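Long-range contacts in yersinopine synthase (Yersinia pestis, PDB 6C4M), which catalyses the NADPH-dependent reductive condensation of pyruvate with an amino-acid-derived intermediate, the last step in making the metallophore yersinopine: residues His260-Leu265 against Val402-Val407; Asp299-Leu303 against Thr426-Leu430. All blocks are in the same frame, centred on the assembly; numbering follows the deposited sequence.

Contact 1 of 2, residues His260-Leu265 against Val402-Val407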
loop_
_atom_site.group_PDB
_atom_site.type_symbol
_atom_site.label_atom_id
_atom_site.label_comp_id
_atom_site.label_asym_id
_atom_site.label_seq_id
_atom_site.Cartn_x
_atom_site.Cartn_y
_atom_site.Cartn_z
ATOM N N HIS A 260 -15.341 -8.561 5.768
ATOM C CA HIS A 260 -15.303 -8.197 7.184
ATOM C C HIS A 260 -14.567 -9.197 8.054
ATOM O O HIS A 260 -13.778 -8.760 8.912
ATOM C CB HIS A 260 -16.724 -7.963 7.704
ATOM C CG HIS A 260 -17.242 -6.604 7.383
ATOM N ND1 HIS A 260 -18.416 -6.096 7.903
ATOM C CD2 HIS A 260 -16.765 -5.661 6.536
ATOM C CE1 HIS A 260 -18.624 -4.886 7.408
ATOM N NE2 HIS A 260 -17.641 -4.603 6.571
ATOM N N PRO A 261 -14.801 -10.503 7.981
ATOM C CA PRO A 261 -14.200 -11.373 9.009
ATOM C C PRO A 261 -12.680 -11.332 8.983
ATOM O O PRO A 261 -12.044 -11.266 10.043
ATOM C CB PRO A 261 -14.758 -12.766 8.678
ATOM C CG PRO A 261 -16.140 -12.452 8.086
ATOM C CD PRO A 261 -15.847 -11.219 7.223
ATOM N N PRO A 262 -12.039 -11.334 7.813
ATOM C CA PRO A 262 -10.559 -11.285 7.822
ATOM C C PRO A 262 -10.004 -9.998 8.399
ATOM O O PRO A 262 -8.990 -10.022 9.122
ATOM C CB PRO A 262 -10.197 -11.442 6.344
ATOM C CG PRO A 262 -11.357 -12.147 5.753
ATOM C CD PRO A 262 -12.556 -11.607 6.472
ATOM N N LEU A 263 -10.642 -8.869 8.095
ATOM C CA LEU A 263 -10.192 -7.572 8.590
ATOM C C LEU A 263 -10.577 -7.372 10.049
ATOM O O LEU A 263 -9.750 -6.962 10.866
ATOM C CB LEU A 263 -10.799 -6.452 7.733
ATOM C CG LEU A 263 -10.005 -5.936 6.534
ATOM C CD1 LEU A 263 -9.304 -7.061 5.808
ATOM C CD2 LEU A 263 -10.933 -5.160 5.612
ATOM N N ALA A 264 -11.829 -7.654 10.384
ATOM C CA ALA A 264 -12.354 -7.318 11.696
ATOM C C ALA A 264 -11.871 -8.291 12.761
ATOM O O ALA A 264 -11.864 -7.953 13.948
ATOM C CB ALA A 264 -13.896 -7.302 11.668
ATOM N N LEU A 265 -11.542 -9.518 12.368
ATOM C CA LEU A 265 -11.152 -10.561 13.301
ATOM C C LEU A 265 -9.647 -10.829 13.269
ATOM O O LEU A 265 -9.180 -11.795 13.874
ATOM C CB LEU A 265 -11.936 -11.845 12.995
ATOM C CG LEU A 265 -13.471 -11.754 12.974
ATOM C CD1 LEU A 265 -14.054 -13.154 12.817
ATOM C CD2 LEU A 265 -14.031 -11.091 14.248
ATOM N N VAL A 402 -19.896 -4.198 13.897
ATOM C CA VAL A 402 -18.703 -4.864 13.393
ATOM C C VAL A 402 -17.817 -5.170 14.601
ATOM O O VAL A 402 -17.340 -4.228 15.259
ATOM C CB VAL A 402 -17.974 -4.009 12.335
ATOM C CG1 VAL A 402 -16.709 -4.698 11.903
ATOM C CG2 VAL A 402 -18.914 -3.785 11.121
ATOM N N PRO A 403 -17.567 -6.448 14.932
ATOM C CA PRO A 403 -17.811 -7.726 14.238
ATOM C C PRO A 403 -19.022 -8.567 14.685
ATOM O O PRO A 403 -19.153 -9.709 14.229
ATOM C CB PRO A 403 -16.552 -8.503 14.574
ATOM C CG PRO A 403 -16.329 -8.131 16.060
ATOM C CD PRO A 403 -16.772 -6.648 16.152
ATOM N N LEU A 404 -19.859 -8.040 15.572
ATOM C CA LEU A 404 -20.928 -8.867 16.157
ATOM C C LEU A 404 -21.795 -9.505 15.075
ATOM O O LEU A 404 -22.070 -10.717 15.115
ATOM C CB LEU A 404 -21.785 -8.027 17.103
ATOM C CG LEU A 404 -22.934 -8.783 17.782
ATOM C CD1 LEU A 404 -22.408 -9.895 18.640
ATOM C CD2 LEU A 404 -23.747 -7.821 18.604
ATOM N N GLU A 405 -22.243 -8.704 14.102
ATOM C CA GLU A 405 -23.073 -9.230 13.009
ATOM C C GLU A 405 -22.302 -10.259 12.183
ATOM O O GLU A 405 -22.852 -11.308 11.806
ATOM C CB GLU A 405 -23.550 -8.076 12.123
ATOM C CG GLU A 405 -24.629 -7.145 12.758
ATOM C CD GLU A 405 -24.929 -5.904 11.891
ATOM O OE1 GLU A 405 -24.618 -5.926 10.677
ATOM O OE2 GLU A 405 -25.454 -4.907 12.435
ATOM N N ASP A 406 -21.003 -9.997 11.954
ATOM C CA ASP A 406 -20.176 -10.848 11.098
ATOM C C ASP A 406 -19.880 -12.169 11.777
ATOM O O ASP A 406 -19.846 -13.222 11.130
ATOM C CB ASP A 406 -18.870 -10.110 10.741
ATOM C CG ASP A 406 -19.133 -8.701 10.206
ATOM O OD1 ASP A 406 -19.472 -8.531 9.005
ATOM O OD2 ASP A 406 -19.065 -7.758 11.017
ATOM N N VAL A 407 -19.677 -12.139 13.086
ATOM C CA VAL A 407 -19.474 -13.373 13.816
ATOM C C VAL A 407 -20.724 -14.241 13.745
ATOM O O VAL A 407 -20.647 -15.439 13.451
ATOM C CB VAL A 407 -19.057 -13.053 15.255
ATOM C CG1 VAL A 407 -19.057 -14.277 16.098
ATOM C CG2 VAL A 407 -17.615 -12.428 15.201
#

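Contact 2 of 2, residues Asp299-Leu303 against Thr426-Leu430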
loop_
_atom_site.group_PDB
_atom_site.type_symbol
_atom_site.label_atom_id
_atom_site.label_comp_id
_atom_site.label_asym_id
_atom_site.label_seq_id
_atom_site.Cartn_x
_atom_site.Cartn_y
_atom_site.Cartn_z
ATOM N N ASP A 299 -6.033 -14.819 4.935
ATOM C CA ASP A 299 -7.338 -15.232 5.481
ATOM C C ASP A 299 -8.488 -14.834 4.552
ATOM O O ASP A 299 -9.498 -15.539 4.476
ATOM C CB ASP A 299 -7.600 -14.626 6.866
ATOM C CG ASP A 299 -6.771 -15.260 7.983
ATOM O OD1 ASP A 299 -6.238 -16.376 7.804
ATOM O OD2 ASP A 299 -6.719 -14.655 9.073
ATOM N N LEU A 300 -8.371 -13.689 3.874
ATOM C CA LEU A 300 -9.401 -13.280 2.940
ATOM C C LEU A 300 -9.513 -14.288 1.804
ATOM O O LEU A 300 -10.610 -14.742 1.452
ATOM C CB LEU A 300 -9.091 -11.879 2.418
ATOM C CG LEU A 300 -10.002 -11.274 1.339
ATOM C CD1 LEU A 300 -11.394 -11.252 1.800
ATOM C CD2 LEU A 300 -9.551 -9.865 1.005
ATOM N N ALA A 301 -8.378 -14.665 1.230
ATOM C CA ALA A 301 -8.392 -15.652 0.161
ATOM C C ALA A 301 -8.860 -17.014 0.664
ATOM O O ALA A 301 -9.604 -17.706 -0.030
ATOM C CB ALA A 301 -6.998 -15.748 -0.448
ATOM N N GLY A 302 -8.391 -17.441 1.843
ATOM C CA GLY A 302 -8.781 -18.747 2.364
ATOM C C GLY A 302 -10.259 -18.841 2.705
ATOM O O GLY A 302 -10.896 -19.887 2.504
ATOM N N LEU A 303 -10.828 -17.768 3.260
ATOM C CA LEU A 303 -12.266 -17.779 3.546
ATOM C C LEU A 303 -13.106 -17.856 2.265
ATOM O O LEU A 303 -14.130 -18.561 2.219
ATOM C CB LEU A 303 -12.627 -16.538 4.376
ATOM C CG LEU A 303 -14.098 -16.359 4.778
ATOM C CD1 LEU A 303 -14.550 -17.512 5.635
ATOM C CD2 LEU A 303 -14.316 -15.036 5.488
ATOM N N THR A 426 -10.325 -21.718 7.336
ATOM C CA THR A 426 -10.093 -20.305 7.613
ATOM C C THR A 426 -11.214 -19.744 8.471
ATOM O O THR A 426 -10.956 -19.044 9.460
ATOM C CB THR A 426 -9.932 -19.527 6.310
ATOM O OG1 THR A 426 -8.855 -20.112 5.584
ATOM C CG2 THR A 426 -9.601 -18.094 6.574
ATOM N N ALA A 427 -12.470 -20.064 8.128
ATOM C CA ALA A 427 -13.590 -19.679 8.984
ATOM C C ALA A 427 -13.411 -20.190 10.414
ATOM O O ALA A 427 -13.687 -19.474 11.382
ATOM C CB ALA A 427 -14.903 -20.211 8.413
ATOM N N GLN A 428 -12.943 -21.420 10.564
ATOM C CA GLN A 428 -12.770 -21.986 11.893
ATOM C C GLN A 428 -11.670 -21.250 12.659
ATOM O O GLN A 428 -11.844 -20.904 13.836
ATOM C CB GLN A 428 -12.467 -23.472 11.740
ATOM C CG GLN A 428 -12.263 -24.270 12.985
ATOM C CD GLN A 428 -12.071 -25.737 12.639
ATOM O OE1 GLN A 428 -12.726 -26.263 11.729
ATOM N NE2 GLN A 428 -11.156 -26.398 13.335
ATOM N N ARG A 429 -10.558 -20.942 11.984
ATOM C CA ARG A 429 -9.469 -20.226 12.632
ATOM C C ARG A 429 -9.917 -18.840 13.058
ATOM O O ARG A 429 -9.655 -18.417 14.198
ATOM C CB ARG A 429 -8.249 -20.176 11.692
ATOM C CG ARG A 429 -7.253 -19.034 11.957
ATOM C CD ARG A 429 -5.872 -19.176 11.175
ATOM N NE ARG A 429 -5.959 -18.793 9.760
ATOM C CZ ARG A 429 -6.163 -19.634 8.737
ATOM N NH1 ARG A 429 -6.291 -20.946 8.935
ATOM N NH2 ARG A 429 -6.232 -19.160 7.493
ATOM N N LEU A 430 -10.659 -18.155 12.181
ATOM C CA LEU A 430 -11.159 -16.814 12.479
ATOM C C LEU A 430 -12.100 -16.817 13.678
ATOM O O LEU A 430 -12.051 -15.911 14.517
ATOM C CB LEU A 430 -11.880 -16.246 11.265
ATOM C CG LEU A 430 -11.108 -15.911 10.005
ATOM C CD1 LEU A 430 -12.000 -15.514 8.829
ATOM C CD2 LEU A 430 -10.138 -14.781 10.326
HETATM O O HOH W 1 -9.113 -22.340 4.060
#

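Contact 1 of 2, residues His260-Leu265 against Val402-Val407
Two helix ends of this opine dehydrogenase cross with a His-carboxylate hydrogen bond on one side and apolar packing on the other. The axes of 260-264 and 402-407 pass 9.9 Å apart at a signed angle of -138°. His-260 ND1 donates to Asp-406 OD1 (2.9 Å, angle at hydrogen 136°), the acceptor lying at the ring edge, near its plane. The bond probably helps orient the imidazole of His-260, the inferred proton donor/acceptor, whose side chain sits about 7 Å from the bound NADP. Val-402 CG2 flanks the same ring, 3.9 Å from His-260 CE1. Next comes Pro-261, whose CG only grazes Asp-406 CB at 4.5 Å. As prolines, Pro-261 and Pro-262 have no amide hydrogen to give to the preceding turn, and the helix is kinked there; Pro-262 and Leu-263 face helix 294-313. At Ala-264 the backbones come closest, its CA 6.0 Å from that of Pro-403, and its methyl CB meets Val-402 CG1 at 3.8 Å. A cis peptide bond precedes Pro-403. Leu-265, first residue beyond helical geometry, finishes the interface: its CD2 lies 3.6 Å from Pro-403 CB and 3.9 Å from Val-407 CG2.

Contact 2 of 2, residues Asp299-Leu303 against Thr426-Leu430
Leu-303 lies over the side chains of helix 425-445, its CD1 3.9 Å from Ala-427 CB and its CD2 4.1 Å from Leu-430 CD1. Helical segments 299-303 and 426-430 run at 128° (N-to-C directions), and their axes approach to 9.4 Å. Closest in backbone terms are Leu-303 and Thr-426, with CA atoms 5.3 Å apart, and Gly-302 accounts for much of this: an ideal CB on it would point toward the other helix and fall 2.4 Å from Thr-426 OG1, a clash. Thr-426 therefore sits against the helix backbone, its CG2 3.3 Å from Asp-299 O and its OG1 3.4 Å from Gly-302 C. A water 2.7 Å from Thr-426 OG1 gives a weak bond to Gly-302 O at 3.4 Å. A salt bridge near the guanidinium plane reaches from buried Asp-299 to exposed Arg-429, Asp-299 OD1 accepting from Arg-429 NH2 (2.8 Å, 154°) and NE (3.1 Å, 139°). Beyond these segments, Asp-306 OD2 accepts a hydrogen bond from the amide of Ala-427 at the start of its helix. This is close helix-helix packing, in which Gly-302 lets Thr-426 approach the backbone, within the mainly helical part of the chain that follows the Rossmann-type region.

From the N terminus, the chain first passes through the NADP-binding, Rossmann-type region and then reaches helix 255-264, where contact 1 begins. Helix 294-313 opens contact 2 before contact 1 has closed. Contact 1 closes on helix 401-419, after 136 intervening residues, and contact 2 on the very next helix, 425-445, after 122. The segments therefore alternate, so the two loops cross. The contact centres lie 12 Å apart, and the two contacts touch: Pro-262 CG is 3.6 Å from Leu-300 CA, and Pro-261 CB is 3.9 Å from both Leu-303 CD2 and Leu-430 CD1. Four helices thus pack their apolar side chains together next to His-260.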